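Local coordinates for DynE8 (Micromonospora chersina, PDB 4AMM), which probably loads acyl units for chain building, as the acyltransferase domain of an iterative polyketide synthase in enediyne biosynthesis, at residues P96-L101 against R168-L173; P284-L289 against V322-L327; W298-R303 against W314-P319; A306-G311 against R334-L339. All coordinates share one frame; numbering follows the deposited sequence.

Contact 1 of 4, residues P96-L101 against R168-L173; sequences PLRVGL and RPVGAL
Val99 to Leu101 run in the same direction as Val170 to Leu173, the axes of strands 99-101 and 171-173 coming within 4.7 Å at an angle of 35°. Three backbone hydrogen bonds join them. Val170 N gives to Val99 O over 2.7 Å. Leu101 then uses both its groups, N to Gly171 O at 3.0 Å and O from Leu173 N, so that it straddles Ala172 in the usual parallel pattern. Before the strands pair, a water accepts from Val99 N at 2.9 Å and lies within bonding distance of Arg168 O. These are neighbouring strands of the parallel sheet at the heart of the acyltransferase domain; the chain between them includes helix 144-165, giving a beta-alpha-beta crossover, and Leu173 leads into Gly174, Ser176 and Gly178, whose pattern is consistent with a nucleophile elbow. On the face that carries Leu101 and Ala172 their CB atoms lie 3.9 Å apart. The Leu101 branch, its CG anti to the carbonyl carbon (chi1 -49°), meets the CB and CG atoms of Pro169 obliquely, CG to CG 3.7 Å, and Trp185 of helix 178-185 touches Leu101, Pro169 and Ala172. An alanine in place of Leu101 would probably open a gap beside Pro169 and Trp185, taking away the CG and methyl contacts on Pro169. Nearer the surface, Arg98 bends at chi3 and sets one guanidinium face over Val170 CG1, which stands 3.7 Å from Arg98 CZ; its NE is hydrogen-bonded to Asp341 O.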
loop_
_atom_site.group_PDB
_atom_site.type_symbol
_atom_site.label_atom_id
_atom_site.label_comp_id
_atom_site.label_asym_id
_atom_site.label_seq_id
_atom_site.Cartn_x
_atom_site.Cartn_y
_atom_site.Cartn_z
ATOM N N PRO A 96 20.928 6.971 1.498
ATOM C CA PRO A 96 19.521 6.551 1.515
ATOM C C PRO A 96 19.077 6.058 0.191
ATOM O O PRO A 96 19.721 6.318 -0.856
ATOM C CB PRO A 96 18.789 7.808 1.904
ATOM C CG PRO A 96 19.703 8.943 1.357
ATOM C CD PRO A 96 21.058 8.420 1.748
ATOM N N LEU A 97 18.044 5.203 0.210
ATOM C CA LEU A 97 17.352 4.793 -0.985
ATOM C C LEU A 97 16.140 5.696 -1.223
ATOM O O LEU A 97 15.827 6.535 -0.403
ATOM C CB LEU A 97 16.829 3.360 -0.790
ATOM C CG LEU A 97 17.886 2.415 -0.351
ATOM C CD1 LEU A 97 17.342 1.026 -0.425
ATOM C CD2 LEU A 97 19.050 2.415 -1.267
ATOM N N ARG A 98 15.510 5.564 -2.363
ATOM C CA ARG A 98 14.293 6.325 -2.684
ATOM C C ARG A 98 13.084 5.518 -2.193
ATOM O O ARG A 98 12.947 4.346 -2.590
ATOM C CB ARG A 98 14.156 6.474 -4.180
ATOM C CG ARG A 98 15.204 7.480 -4.696
ATOM C CD ARG A 98 15.152 7.608 -6.251
ATOM N NE ARG A 98 13.923 8.217 -6.668
ATOM C CZ ARG A 98 13.702 9.527 -6.726
ATOM N NH1 ARG A 98 14.669 10.391 -6.378
ATOM N NH2 ARG A 98 12.541 10.019 -7.121
ATOM N N VAL A 99 12.252 6.150 -1.344
ATOM C CA VAL A 99 11.059 5.459 -0.776
ATOM C C VAL A 99 9.869 6.133 -1.270
ATOM O O VAL A 99 9.723 7.351 -1.194
ATOM C CB VAL A 99 11.106 5.487 0.780
ATOM C CG1 VAL A 99 9.825 4.834 1.323
ATOM C CG2 VAL A 99 12.308 4.681 1.288
ATOM N N GLY A 100 8.866 5.324 -1.754
ATOM C CA GLY A 100 7.579 5.881 -2.189
ATOM C C GLY A 100 6.487 5.401 -1.270
ATOM O O GLY A 100 6.633 4.330 -0.694
ATOM N N LEU A 101 5.403 6.147 -1.157
ATOM C CA LEU A 101 4.226 5.722 -0.402
ATOM C C LEU A 101 3.096 5.206 -1.272
ATOM O O LEU A 101 2.832 5.699 -2.340
ATOM C CB LEU A 101 3.675 6.849 0.471
ATOM C CG LEU A 101 4.710 7.584 1.349
ATOM C CD1 LEU A 101 3.977 8.656 2.129
ATOM C CD2 LEU A 101 5.347 6.597 2.297
ATOM N N ARG A 168 10.774 11.034 4.950
ATOM C CA ARG A 168 11.033 11.775 3.690
ATOM C C ARG A 168 10.951 10.879 2.434
ATOM O O ARG A 168 11.909 10.586 1.763
ATOM C CB ARG A 168 12.428 12.348 3.747
ATOM C CG ARG A 168 12.534 13.491 4.784
ATOM C CD ARG A 168 13.883 14.244 4.654
ATOM N NE ARG A 168 14.944 13.295 4.925
ATOM C CZ ARG A 168 16.214 13.364 4.552
ATOM N NH1 ARG A 168 16.652 14.384 3.828
ATOM N NH2 ARG A 168 17.040 12.388 4.919
ATOM N N PRO A 169 9.745 10.455 2.091
ATOM C CA PRO A 169 9.519 9.726 0.826
ATOM C C PRO A 169 9.668 10.667 -0.366
ATOM O O PRO A 169 9.558 11.900 -0.222
ATOM C CB PRO A 169 8.057 9.219 0.955
ATOM C CG PRO A 169 7.519 9.810 2.119
ATOM C CD PRO A 169 8.458 10.830 2.746
ATOM N N VAL A 170 9.874 10.057 -1.522
ATOM C CA VAL A 170 10.011 10.816 -2.787
ATOM C C VAL A 170 8.643 11.184 -3.365
ATOM O O VAL A 170 8.561 12.037 -4.258
ATOM C CB VAL A 170 10.861 10.061 -3.839
ATOM C CG1 VAL A 170 12.315 9.814 -3.345
ATOM C CG2 VAL A 170 10.247 8.763 -4.259
ATOM N N GLY A 171 7.561 10.484 -2.960
ATOM C CA GLY A 171 6.273 10.771 -3.611
ATOM C C GLY A 171 5.342 9.673 -3.174
ATOM O O GLY A 171 5.738 8.799 -2.421
ATOM N N ALA A 172 4.110 9.799 -3.625
ATOM C CA ALA A 172 3.042 8.861 -3.162
ATOM C C ALA A 172 2.141 8.620 -4.334
ATOM O O ALA A 172 1.991 9.387 -5.237
ATOM C CB ALA A 172 2.262 9.448 -2.042
ATOM N N LEU A 173 1.416 7.502 -4.211
ATOM C CA LEU A 173 0.222 7.277 -5.058
ATOM C C LEU A 173 -0.852 6.657 -4.202
ATOM O O LEU A 173 -0.571 6.006 -3.176
ATOM C CB LEU A 173 0.541 6.352 -6.235
ATOM C CG LEU A 173 0.837 4.924 -5.986
ATOM C CD1 LEU A 173 -0.502 4.073 -5.744
ATOM C CD2 LEU A 173 1.635 4.331 -7.191
HETATM O O HOH W 1 13.060 8.571 0.027
#

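Contact 2 of 4, residues P284-L289 against V322-L327; sequences PAAEAL and VLVRQL
Ala286 and Val324 mark the nearest point of two helices, 284-289 and 322-327, that run antiparallel with their axes 8.5 Å apart and their directions 161° from each other. Here the packing is close: Ala286 CB sits 3.6 Å from Val324 O and 3.8 Å from Val324 CG1, a methyl against backbone as well as side chain. Leu327 adds to it from the next turn, laying CD2 against the backbone of Ala286, 3.8 Å from its N. Leu289 comes in on the buried side. Its chi1 (-174°) puts CG anti to the backbone N, on the side of the other helix, and CD2 lies 3.8 Å from Leu327 CD1 and 3.5 Å from Leu323 O; Arg201 of helix 191-206 touches Leu289 and Leu327. Val324 forms the outer margin of the tight part; beyond it Glu287 and Arg325 start away from the opposite helix and add no contact. No hydrogen bond crosses the interface. This is an antiparallel helix pair on the flank of the acyltransferase fold, the small alanines of helix 283-294 being consistent with the close approach, and Gln326 makes a weak hydrogen bond to the backbone O of Ser176 in the probable nucleophile elbow.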
loop_
_atom_site.group_PDB
_atom_site.type_symbol
_atom_site.label_atom_id
_atom_site.label_comp_id
_atom_site.label_asym_id
_atom_site.label_seq_id
_atom_site.Cartn_x
_atom_site.Cartn_y
_atom_site.Cartn_z
ATOM N N PRO A 284 -23.900 8.778 -11.677
ATOM C CA PRO A 284 -24.765 9.452 -10.677
ATOM C C PRO A 284 -24.011 9.762 -9.396
ATOM O O PRO A 284 -24.099 10.923 -8.763
ATOM C CB PRO A 284 -25.916 8.424 -10.456
ATOM C CG PRO A 284 -26.021 7.725 -11.658
ATOM C CD PRO A 284 -24.517 7.527 -12.108
ATOM N N ALA A 285 -23.200 8.819 -8.890
ATOM C CA ALA A 285 -22.367 9.021 -7.710
ATOM C C ALA A 285 -21.327 10.121 -7.901
ATOM O O ALA A 285 -21.080 10.911 -6.960
ATOM C CB ALA A 285 -21.678 7.738 -7.300
ATOM N N ALA A 286 -20.784 10.231 -9.107
ATOM C CA ALA A 286 -19.820 11.288 -9.379
ATOM C C ALA A 286 -20.437 12.658 -9.259
ATOM O O ALA A 286 -19.768 13.608 -8.836
ATOM C CB ALA A 286 -19.216 11.054 -10.795
ATOM N N GLU A 287 -21.695 12.807 -9.669
ATOM C CA GLU A 287 -22.389 14.095 -9.481
ATOM C C GLU A 287 -22.589 14.482 -8.041
ATOM O O GLU A 287 -22.455 15.665 -7.648
ATOM C CB GLU A 287 -23.722 14.017 -10.247
ATOM C CG GLU A 287 -24.549 15.370 -10.245
ATOM C CD GLU A 287 -25.926 15.288 -10.990
ATOM O OE1 GLU A 287 -26.531 14.192 -11.094
ATOM O OE2 GLU A 287 -26.407 16.360 -11.461
ATOM N N ALA A 288 -22.931 13.528 -7.204
ATOM C CA ALA A 288 -23.081 13.814 -5.807
ATOM C C ALA A 288 -21.705 14.151 -5.173
ATOM O O ALA A 288 -21.522 15.139 -4.385
ATOM C CB ALA A 288 -23.726 12.601 -5.046
ATOM N N LEU A 289 -20.655 13.426 -5.544
ATOM C CA LEU A 289 -19.325 13.737 -5.081
ATOM C C LEU A 289 -18.928 15.129 -5.514
ATOM O O LEU A 289 -18.257 15.839 -4.705
ATOM C CB LEU A 289 -18.342 12.691 -5.586
ATOM C CG LEU A 289 -16.950 12.847 -5.052
ATOM C CD1 LEU A 289 -16.921 12.706 -3.530
ATOM C CD2 LEU A 289 -16.026 11.902 -5.714
ATOM N N VAL A 322 -10.801 16.074 -11.230
ATOM C CA VAL A 322 -10.064 14.813 -11.247
ATOM C C VAL A 322 -10.791 13.839 -10.355
ATOM O O VAL A 322 -10.996 12.640 -10.776
ATOM C CB VAL A 322 -8.622 14.998 -10.727
ATOM C CG1 VAL A 322 -7.877 13.655 -10.603
ATOM C CG2 VAL A 322 -7.789 15.804 -11.679
ATOM N N LEU A 323 -11.247 14.219 -9.175
ATOM C CA LEU A 323 -11.869 13.254 -8.233
ATOM C C LEU A 323 -13.234 12.913 -8.746
ATOM O O LEU A 323 -13.746 11.839 -8.381
ATOM C CB LEU A 323 -11.859 13.803 -6.758
ATOM C CG LEU A 323 -10.416 13.873 -6.252
ATOM C CD1 LEU A 323 -10.429 14.335 -4.796
ATOM C CD2 LEU A 323 -9.632 12.498 -6.356
ATOM N N VAL A 324 -13.896 13.707 -9.568
ATOM C CA VAL A 324 -15.197 13.339 -10.149
ATOM C C VAL A 324 -14.963 12.355 -11.259
ATOM O O VAL A 324 -15.634 11.267 -11.234
ATOM C CB VAL A 324 -15.975 14.620 -10.644
ATOM C CG1 VAL A 324 -17.131 14.219 -11.439
ATOM C CG2 VAL A 324 -16.479 15.449 -9.402
ATOM N N ARG A 325 -14.120 12.600 -12.244
ATOM C CA ARG A 325 -13.870 11.609 -13.283
ATOM C C ARG A 325 -13.179 10.363 -12.763
ATOM O O ARG A 325 -13.200 9.346 -13.474
ATOM C CB ARG A 325 -13.203 12.199 -14.521
ATOM C CG ARG A 325 -11.770 12.522 -14.355
ATOM C CD ARG A 325 -11.248 12.826 -15.777
ATOM N NE ARG A 325 -9.833 13.256 -15.791
ATOM C CZ ARG A 325 -9.408 14.496 -15.585
ATOM N NH1 ARG A 325 -10.221 15.518 -15.384
ATOM N NH2 ARG A 325 -8.083 14.718 -15.705
ATOM N N GLN A 326 -12.586 10.400 -11.584
ATOM C CA GLN A 326 -12.056 9.160 -10.946
ATOM C C GLN A 326 -13.138 8.126 -10.879
ATOM O O GLN A 326 -12.787 6.956 -11.083
ATOM C CB GLN A 326 -11.618 9.442 -9.562
ATOM C CG GLN A 326 -11.033 8.203 -8.840
ATOM C CD GLN A 326 -10.366 8.496 -7.544
ATOM O OE1 GLN A 326 -10.981 9.100 -6.659
ATOM N NE2 GLN A 326 -9.116 8.107 -7.391
ATOM N N LEU A 327 -14.366 8.504 -10.625
ATOM C CA LEU A 327 -15.357 7.463 -10.303
ATOM C C LEU A 327 -15.816 6.721 -11.537
ATOM O O LEU A 327 -16.178 5.548 -11.411
ATOM C CB LEU A 327 -16.537 8.073 -9.622
ATOM C CG LEU A 327 -16.481 8.079 -8.080
ATOM C CD1 LEU A 327 -15.268 8.630 -7.404
ATOM C CD2 LEU A 327 -17.692 8.761 -7.529
#

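Contact 3 of 4, residues W298-R303 against W314-P319; sequences WRRPER and WADEDP
Trp298 and Trp314 each offer a ring face to a proline of the other segment, making two CH-pi contacts alike in distance and tilt but not in direction. Pro319 CG stands 3.8 Å from the centroid of the Trp298 five-membered ring, 25° off its normal, while Pro319 CB is displaced toward CE3; these two side chains slide past each other in opposite directions. Trp298 NE1 is hydrogen-bonded to Ala293 O. Over Trp314, Pro301 CG lies 3.9 Å from the five-membered centroid, and the proline crosses the indole at about a right angle. Glu317 CG covers the opposite face of Trp314, and Glu317 OE2 takes Ala315 N at 3.2 Å. At the surface Arg300 reaches out, extended from CG to NE, and Asp316 OD1 meets the guanidinium edge in plane; the salt bridge is long, 3.5 Å from NH2 to OD1, and its hydrogen bond weak. An alanine in place of Trp298 would probably leave Pro319 CG and CB without the indole face and Ala293 O without its indole donor. The contact sits at the start of helix 319-328, an N-capped helix in which Asp318 is the N-cap, its OD1 weakly bonded to Val320 N, and Pro319 opens the first turn.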
loop_
_atom_site.group_PDB
_atom_site.type_symbol
_atom_site.label_atom_id
_atom_site.label_comp_id
_atom_site.label_asym_id
_atom_site.label_seq_id
_atom_site.Cartn_x
_atom_site.Cartn_y
_atom_site.Cartn_z
ATOM N N TRP A 298 -9.501 23.444 -1.184
ATOM C CA TRP A 298 -8.333 22.776 -1.812
ATOM C C TRP A 298 -7.103 23.612 -1.973
ATOM O O TRP A 298 -7.230 24.823 -2.347
ATOM C CB TRP A 298 -8.704 22.280 -3.240
ATOM C CG TRP A 298 -9.775 21.206 -3.208
ATOM C CD1 TRP A 298 -11.128 21.372 -3.396
ATOM C CD2 TRP A 298 -9.567 19.814 -2.990
ATOM N NE1 TRP A 298 -11.785 20.180 -3.264
ATOM C CE2 TRP A 298 -10.849 19.206 -3.008
ATOM C CE3 TRP A 298 -8.432 19.046 -2.704
ATOM C CZ2 TRP A 298 -11.019 17.832 -2.824
ATOM C CZ3 TRP A 298 -8.606 17.669 -2.491
ATOM C CH2 TRP A 298 -9.882 17.074 -2.572
ATOM N N ARG A 299 -5.929 23.050 -1.690
ATOM C CA ARG A 299 -4.644 23.705 -2.004
ATOM C C ARG A 299 -3.862 22.882 -3.006
ATOM O O ARG A 299 -4.086 21.674 -3.138
ATOM C CB ARG A 299 -3.825 23.882 -0.706
ATOM C CG ARG A 299 -4.612 24.524 0.461
ATOM C CD ARG A 299 -3.747 25.099 1.578
ATOM N NE ARG A 299 -4.597 25.623 2.660
ATOM C CZ ARG A 299 -4.161 26.137 3.819
ATOM N NH1 ARG A 299 -2.852 26.232 4.072
ATOM N NH2 ARG A 299 -5.035 26.575 4.725
ATOM N N ARG A 300 -2.922 23.512 -3.679
ATOM C CA ARG A 300 -2.021 22.835 -4.542
ATOM C C ARG A 300 -1.203 21.806 -3.738
ATOM O O ARG A 300 -0.726 22.147 -2.664
ATOM C CB ARG A 300 -1.050 23.871 -5.120
ATOM C CG ARG A 300 -0.229 23.313 -6.254
ATOM C CD ARG A 300 0.452 24.430 -7.096
ATOM N NE ARG A 300 0.952 23.953 -8.395
ATOM C CZ ARG A 300 2.124 23.334 -8.579
ATOM N NH1 ARG A 300 2.931 23.102 -7.537
ATOM N NH2 ARG A 300 2.494 22.944 -9.805
ATOM N N PRO A 301 -1.073 20.562 -4.255
ATOM C CA PRO A 301 -0.182 19.615 -3.557
ATOM C C PRO A 301 1.240 20.091 -3.518
ATOM O O PRO A 301 1.728 20.657 -4.528
ATOM C CB PRO A 301 -0.235 18.358 -4.438
ATOM C CG PRO A 301 -1.542 18.397 -5.110
ATOM C CD PRO A 301 -1.805 19.910 -5.357
ATOM N N GLU A 302 1.905 19.864 -2.381
ATOM C CA GLU A 302 3.278 20.354 -2.142
ATOM C C GLU A 302 4.338 19.277 -2.242
ATOM O O GLU A 302 5.559 19.533 -2.131
ATOM C CB GLU A 302 3.364 21.001 -0.746
ATOM C CG GLU A 302 2.107 21.912 -0.472
ATOM C CD GLU A 302 2.164 22.789 0.810
ATOM O OE1 GLU A 302 1.827 22.300 1.933
ATOM O OE2 GLU A 302 2.512 23.997 0.676
ATOM N N ARG A 303 3.899 18.032 -2.418
ATOM C CA ARG A 303 4.780 16.849 -2.536
ATOM C C ARG A 303 4.267 16.041 -3.780
ATOM O O ARG A 303 3.081 16.207 -4.166
ATOM C CB ARG A 303 4.716 15.980 -1.277
ATOM C CG ARG A 303 4.802 16.765 0.031
ATOM C CD ARG A 303 4.935 15.795 1.165
ATOM N NE ARG A 303 4.884 16.378 2.495
ATOM C CZ ARG A 303 5.498 15.867 3.576
ATOM N NH1 ARG A 303 6.290 14.786 3.491
ATOM N NH2 ARG A 303 5.374 16.481 4.750
ATOM N N TRP A 314 0.640 14.604 -10.638
ATOM C CA TRP A 314 -0.292 15.680 -10.402
ATOM C C TRP A 314 0.468 16.981 -10.704
ATOM O O TRP A 314 1.554 17.215 -10.227
ATOM C CB TRP A 314 -0.708 15.607 -8.940
ATOM C CG TRP A 314 -1.886 16.346 -8.676
ATOM C CD1 TRP A 314 -1.935 17.729 -8.600
ATOM C CD2 TRP A 314 -3.264 15.879 -8.439
ATOM N NE1 TRP A 314 -3.213 18.133 -8.334
ATOM C CE2 TRP A 314 -4.051 17.059 -8.287
ATOM C CE3 TRP A 314 -3.922 14.639 -8.359
ATOM C CZ2 TRP A 314 -5.383 17.026 -8.013
ATOM C CZ3 TRP A 314 -5.250 14.619 -8.128
ATOM C CH2 TRP A 314 -6.013 15.808 -7.988
ATOM N N ALA A 315 -0.141 17.809 -11.538
ATOM C CA ALA A 315 0.504 19.113 -11.807
ATOM C C ALA A 315 -0.485 20.199 -11.312
ATOM O O ALA A 315 -0.657 20.362 -10.109
ATOM C CB ALA A 315 0.855 19.210 -13.277
ATOM N N ASP A 316 -1.160 20.874 -12.237
ATOM C CA ASP A 316 -1.976 22.064 -11.960
ATOM C C ASP A 316 -3.453 21.740 -11.820
ATOM O O ASP A 316 -4.300 22.633 -11.803
ATOM C CB ASP A 316 -1.823 23.026 -13.160
ATOM C CG ASP A 316 -0.532 23.844 -13.127
ATOM O OD1 ASP A 316 0.067 24.030 -12.032
ATOM O OD2 ASP A 316 -0.123 24.319 -14.227
ATOM N N GLU A 317 -3.741 20.452 -11.681
ATOM C CA GLU A 317 -5.094 19.910 -11.879
ATOM C C GLU A 317 -6.144 20.526 -11.009
ATOM O O GLU A 317 -5.902 20.862 -9.866
ATOM C CB GLU A 317 -5.076 18.419 -11.481
ATOM C CG GLU A 317 -3.761 17.696 -11.737
ATOM C CD GLU A 317 -3.606 17.457 -13.185
ATOM O OE1 GLU A 317 -4.658 17.342 -13.863
ATOM O OE2 GLU A 317 -2.455 17.411 -13.644
ATOM N N ASP A 318 -7.368 20.593 -11.520
ATOM C CA ASP A 318 -8.529 20.950 -10.684
ATOM C C ASP A 318 -8.956 19.676 -9.939
ATOM O O ASP A 318 -9.379 18.729 -10.577
ATOM C CB ASP A 318 -9.674 21.466 -11.562
ATOM C CG ASP A 318 -10.918 21.869 -10.778
ATOM O OD1 ASP A 318 -11.159 21.391 -9.640
ATOM O OD2 ASP A 318 -11.676 22.720 -11.312
ATOM N N PRO A 319 -8.748 19.634 -8.613
ATOM C CA PRO A 319 -8.996 18.391 -7.844
ATOM C C PRO A 319 -10.465 17.982 -7.938
ATOM O O PRO A 319 -10.736 16.782 -7.890
ATOM C CB PRO A 319 -8.636 18.756 -6.408
ATOM C CG PRO A 319 -8.754 20.345 -6.454
ATOM C CD PRO A 319 -8.287 20.745 -7.733
#

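Contact 4 of 4, residues A306-G311 against R334-L339; sequences ASTVTG and REALGL
Thr308, Ala306 and Ser307 all meet Ala336 CB on helix 334-339. The apolar contacts come first. Thr308 CG2 reaches Ala336 CB at 3.6 Å, its methyl anti to the carbonyl carbon because OG1 takes the place between the backbone N and that carbon (chi1 66°). Ala306 CB approaches the same Ala336 methyl at 4.0 Å and Leu339 CB at 4.3 Å, so the two alanines and the leucine pack as a row of apolar carbons. Side chain against backbone is the second kind. Ala306 CB lies 3.6 Å from Ala336 O, Ser307 O is as near to Ala336 CB, and Leu339 CD1 comes 3.6 Å from Gly311 O. Gly311 has positive phi; its CA lies 4.1 Å from Glu335 CB, and a side chain there would probably crowd it. No polar bond crosses the contact; the polar groups bond within the loop or to residues outside both segments. Ser307 OG accepts from Val309 N at 2.9 Å and from Thr310 N, an ST turn and ST motif that curl the loop, and it is hydrogen-bonded to Glu179 as well. Thr308 OG1 is bonded to Gly174 O, and Glu335 forms a salt bridge with Arg332. The loop leaves strand 305-306, the edge of the parallel sheet beside strand 171-174, whose Leu173 packs on Ala336 and Leu337; Val309 and Thr310 lean on helix 319-328, and Thr308 shares a backbone bond with Arg332 of strand 331-332.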
loop_
_atom_site.group_PDB
_atom_site.type_symbol
_atom_site.label_atom_id
_atom_site.label_comp_id
_atom_site.label_asym_id
_atom_site.label_seq_id
_atom_site.Cartn_x
_atom_site.Cartn_y
_atom_site.Cartn_z
ATOM N N ALA A 306 1.627 10.629 -7.856
ATOM C CA ALA A 306 1.411 9.984 -9.145
ATOM C C ALA A 306 -0.064 9.561 -9.153
ATOM O O ALA A 306 -0.448 8.740 -8.313
ATOM C CB ALA A 306 2.319 8.756 -9.250
ATOM N N SER A 307 -0.866 10.157 -9.999
ATOM C CA SER A 307 -2.324 9.959 -9.979
ATOM C C SER A 307 -2.665 8.639 -10.672
ATOM O O SER A 307 -2.263 8.331 -11.768
ATOM C CB SER A 307 -2.945 11.080 -10.746
ATOM O OG SER A 307 -4.398 10.896 -10.802
ATOM N N THR A 308 -3.556 7.916 -9.989
ATOM C CA THR A 308 -4.222 6.749 -10.602
ATOM C C THR A 308 -5.501 7.142 -11.327
ATOM O O THR A 308 -6.219 6.271 -11.847
ATOM C CB THR A 308 -4.533 5.626 -9.598
ATOM O OG1 THR A 308 -5.504 6.017 -8.636
ATOM C CG2 THR A 308 -3.236 5.142 -8.948
ATOM N N VAL A 309 -5.752 8.440 -11.469
ATOM C CA VAL A 309 -6.847 8.905 -12.366
ATOM C C VAL A 309 -6.271 9.239 -13.734
ATOM O O VAL A 309 -6.726 8.834 -14.761
ATOM C CB VAL A 309 -7.565 10.144 -11.795
ATOM C CG1 VAL A 309 -8.762 10.509 -12.679
ATOM C CG2 VAL A 309 -8.042 9.881 -10.394
ATOM N N THR A 310 -5.168 10.012 -13.713
ATOM C CA THR A 310 -4.519 10.478 -14.968
ATOM C C THR A 310 -3.379 9.632 -15.392
ATOM O O THR A 310 -3.017 9.631 -16.589
ATOM C CB THR A 310 -4.000 11.888 -14.834
ATOM O OG1 THR A 310 -2.993 11.901 -13.854
ATOM C CG2 THR A 310 -5.124 12.852 -14.393
ATOM N N GLY A 311 -2.849 8.788 -14.511
ATOM C CA GLY A 311 -1.650 8.033 -14.822
ATOM C C GLY A 311 -0.423 8.918 -15.075
ATOM O O GLY A 311 0.511 8.502 -15.818
ATOM N N ARG A 334 -1.104 0.589 -12.644
ATOM C CA ARG A 334 0.124 0.182 -13.319
ATOM C C ARG A 334 0.892 1.405 -13.765
ATOM O O ARG A 334 2.162 1.498 -13.533
ATOM C CB ARG A 334 -0.265 -0.664 -14.542
ATOM C CG ARG A 334 0.971 -1.070 -15.411
ATOM C CD ARG A 334 0.468 -1.857 -16.652
ATOM N NE ARG A 334 -0.412 -1.054 -17.436
ATOM C CZ ARG A 334 -0.059 -0.119 -18.318
ATOM N NH1 ARG A 334 1.259 0.042 -18.620
ATOM N NH2 ARG A 334 -0.945 0.597 -18.997
ATOM N N GLU A 335 0.219 2.399 -14.351
ATOM C CA GLU A 335 0.939 3.568 -14.875
ATOM C C GLU A 335 1.439 4.394 -13.735
ATOM O O GLU A 335 2.656 4.878 -13.760
ATOM C CB GLU A 335 0.056 4.409 -15.797
ATOM C CG GLU A 335 -0.177 3.730 -17.134
ATOM C CD GLU A 335 -1.461 4.271 -17.830
ATOM O OE1 GLU A 335 -2.613 4.100 -17.338
ATOM O OE2 GLU A 335 -1.299 4.816 -18.935
ATOM N N ALA A 336 0.701 4.664 -12.689
ATOM C CA ALA A 336 1.125 5.479 -11.597
ATOM C C ALA A 336 2.314 4.819 -10.891
ATOM O O ALA A 336 3.271 5.488 -10.517
ATOM C CB ALA A 336 -0.041 5.773 -10.591
ATOM N N LEU A 337 2.296 3.502 -10.697
ATOM C CA LEU A 337 3.354 2.820 -10.018
ATOM C C LEU A 337 4.617 2.905 -10.846
ATOM O O LEU A 337 5.711 3.087 -10.256
ATOM C CB LEU A 337 2.956 1.338 -9.742
ATOM C CG LEU A 337 3.979 0.492 -9.029
ATOM C CD1 LEU A 337 4.198 0.944 -7.621
ATOM C CD2 LEU A 337 3.536 -1.030 -9.108
ATOM N N GLY A 338 4.500 2.829 -12.131
ATOM C CA GLY A 338 5.665 2.920 -13.022
ATOM C C GLY A 338 6.258 4.316 -12.911
ATOM O O GLY A 338 7.522 4.434 -13.079
ATOM N N LEU A 339 5.488 5.348 -12.622
ATOM C CA LEU A 339 6.047 6.714 -12.513
ATOM C C LEU A 339 6.831 6.843 -11.253
ATOM O O LEU A 339 7.815 7.634 -11.199
ATOM C CB LEU A 339 4.915 7.749 -12.472
ATOM C CG LEU A 339 4.261 8.043 -13.796
ATOM C CD1 LEU A 339 3.119 9.004 -13.450
ATOM C CD2 LEU A 339 5.224 8.734 -14.784
#

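Overall arrangement
All four contacts belong to the acyltransferase domain. Contacts 1 and 4 join directly: Ala172 O lies 2.9 Å from Ala306 N, a probable hydrogen bond, and Leu173 CD2 packs 3.6 Å from Leu337 CA. Contact 3 is nested in the chain loop closed by contact 2 and meets it where Leu323 CD1 lies 3.6 Å from Trp298 CH2. Contacts 2 and 4 alternate along the chain and touch through Val309 and Gln326. Contact 1 stays apart from contact 2, their centres about 28 Å apart. The probable nucleophile elbow, Gly174 to Gly178, begins at the end of strand 171-174; Thr308 OG1 bonds to Gly174 O and Gln326 NE2 weakly to Ser176 O.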